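Local coordinates for protein lectin CEL-IV, C-type (Cucumaria echinata, PDB 3ALU) that binds galactose-containing glycans such as raffinose through a calcium-dependent C-type carbohydrate-recognition domain, as a tetrameric animal lectin, at residues R34-A39 and Y145-P150. Numbering follows the deposited sequence.
Sequences RQFGLA and YICQLP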
# COMPACT_ATOMS: atom_id res chain seq x y z
N ARG A 34 17.95 7.95 -12.60
CA ARG A 34 18.16 8.97 -11.57
C ARG A 34 17.20 10.15 -11.70
O ARG A 34 17.19 11.00 -10.80
CB ARG A 34 19.60 9.47 -11.61
CG ARG A 34 20.60 8.44 -11.08
CD ARG A 34 22.00 9.01 -11.16
NE ARG A 34 22.95 7.98 -10.74
CZ ARG A 34 24.25 8.18 -10.59
NH1 ARG A 34 24.75 9.40 -10.83
NH2 ARG A 34 25.04 7.18 -10.21
N GLN A 35 16.45 10.20 -12.79
CA GLN A 35 15.44 11.27 -12.99
C GLN A 35 14.23 11.05 -12.11
O GLN A 35 13.45 11.98 -11.85
CB GLN A 35 15.02 11.41 -14.46
CG GLN A 35 16.17 11.65 -15.43
CD GLN A 35 17.07 12.78 -14.96
OE1 GLN A 35 16.61 13.92 -14.84
NE2 GLN A 35 18.34 12.47 -14.65
N PHE A 36 14.02 9.81 -11.69
CA PHE A 36 13.01 9.50 -10.70
C PHE A 36 13.59 9.72 -9.32
O PHE A 36 14.76 9.40 -9.05
CB PHE A 36 12.49 8.06 -10.89
CG PHE A 36 12.03 7.79 -12.31
CD1 PHE A 36 10.81 8.29 -12.77
CD2 PHE A 36 12.84 7.08 -13.20
CE1 PHE A 36 10.39 8.08 -14.07
CE2 PHE A 36 12.45 6.88 -14.52
CZ PHE A 36 11.20 7.36 -14.96
N GLY A 37 12.81 10.37 -8.46
CA GLY A 37 13.33 10.74 -7.15
C GLY A 37 12.41 10.37 -6.00
O GLY A 37 11.25 9.94 -6.19
N LEU A 38 12.95 10.53 -4.80
CA LEU A 38 12.19 10.46 -3.56
C LEU A 38 12.45 11.77 -2.84
O LEU A 38 13.61 12.15 -2.60
CB LEU A 38 12.67 9.27 -2.74
CG LEU A 38 11.85 8.52 -1.70
CD1 LEU A 38 12.45 8.57 -0.31
CD2 LEU A 38 10.36 8.70 -1.73
N ALA A 39 11.38 12.48 -2.52
CA ALA A 39 11.55 13.78 -1.91
C ALA A 39 10.81 13.77 -0.59
O ALA A 39 9.82 13.07 -0.44
CB ALA A 39 11.00 14.86 -2.82
N TYR A 145 16.56 -1.13 -20.47
CA TYR A 145 17.09 -1.09 -19.11
C TYR A 145 15.93 -1.13 -18.14
O TYR A 145 14.82 -0.70 -18.45
CB TYR A 145 17.98 0.18 -18.90
CG TYR A 145 17.26 1.51 -19.19
CD1 TYR A 145 17.18 1.98 -20.49
CD2 TYR A 145 16.71 2.27 -18.16
CE1 TYR A 145 16.50 3.18 -20.78
CE2 TYR A 145 16.04 3.48 -18.43
CZ TYR A 145 15.95 3.90 -19.76
OH TYR A 145 15.27 5.08 -20.08
N ILE A 146 16.19 -1.66 -16.95
CA ILE A 146 15.21 -1.64 -15.86
C ILE A 146 15.65 -0.69 -14.77
O ILE A 146 16.76 -0.78 -14.23
CB ILE A 146 14.99 -3.04 -15.23
CG1 ILE A 146 14.47 -4.03 -16.27
CG2 ILE A 146 14.06 -2.99 -14.05
CD1 ILE A 146 14.81 -5.48 -15.90
N CYS A 147 14.77 0.25 -14.45
CA CYS A 147 14.95 1.14 -13.28
C CYS A 147 14.24 0.59 -12.03
O CYS A 147 13.18 -0.10 -12.14
CB CYS A 147 14.39 2.55 -13.57
SG CYS A 147 15.17 3.42 -14.95
N GLN A 148 14.77 0.97 -10.87
CA GLN A 148 14.08 0.78 -9.59
C GLN A 148 13.89 2.16 -8.97
O GLN A 148 14.77 3.01 -9.06
CB GLN A 148 14.87 -0.15 -8.64
CG GLN A 148 16.14 0.47 -8.16
CD GLN A 148 16.95 -0.46 -7.30
OE1 GLN A 148 16.94 -1.66 -7.53
NE2 GLN A 148 17.68 0.10 -6.33
N LEU A 149 12.73 2.40 -8.36
CA LEU A 149 12.57 3.63 -7.59
C LEU A 149 13.39 3.50 -6.32
O LEU A 149 13.74 2.40 -5.93
CB LEU A 149 11.07 3.84 -7.28
CG LEU A 149 10.25 4.17 -8.54
CD1 LEU A 149 8.77 4.26 -8.19
CD2 LEU A 149 10.69 5.50 -9.17
N PRO A 150 13.69 4.63 -5.64
CA PRO A 150 14.44 4.59 -4.42
C PRO A 150 13.83 3.58 -3.45
O PRO A 150 12.61 3.60 -3.22
CB PRO A 150 14.34 6.04 -3.87
CG PRO A 150 14.07 6.86 -5.04
CD PRO A 150 13.35 6.01 -6.04
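Leu149 CD2 and Cys147 SG approach the Phe36 ring obliquely, and Trp9 packs against it edge-to-face. The second flat group, the Tyr145 ring, has Cys147 SG at its edge and in its plane. Phe36 CG is anti to its carbonyl carbon. From there the ring reaches along 145-150, with CE2 4.4 Å from Cys147 SG, a loose apolar touch. The tighter point is at the base of the same side chain, where Phe36 CB lies 3.6 Å from Leu149 CD2. In Leu149, chi2 (176°) sends CD1 into the extended position, so the second branch, CD2, does the touching; it also approaches Phe36 CG at 4.1 Å. Two residues on from Phe36, and one from Leu149, Leu38 meets the Pro150 ring: Pro150 CG is 3.6 Å from Leu38 CB, and Pro150 CB is 4.1 Å from Leu38 CG. With CG anti to the backbone N (chi1 -155°), the Leu38 side chain crosses the proline obliquely. No hydrogen bond joins the segments, although their touching parts run only 14° apart, and the CA atoms of Phe36 and Leu149 stand 6.7 Å from each other. The evidence is therefore of apolar packing, largely buried, rather than strand pairing. Cys147 also forms the disulfide to Cys33 at the end of helix 26-33, one of the covalent links of this C-type lectin domain. Strand 45-51 bridges the two segments' strands, pairing antiparallel with both 36-40 and 143-148, while strand 15-21 flanks 143-148. Residues 36-39 pair antiparallel with a strand of a second subunit, whose Leu156 packs on Phe36, so the sheet continues across the tetramer interface.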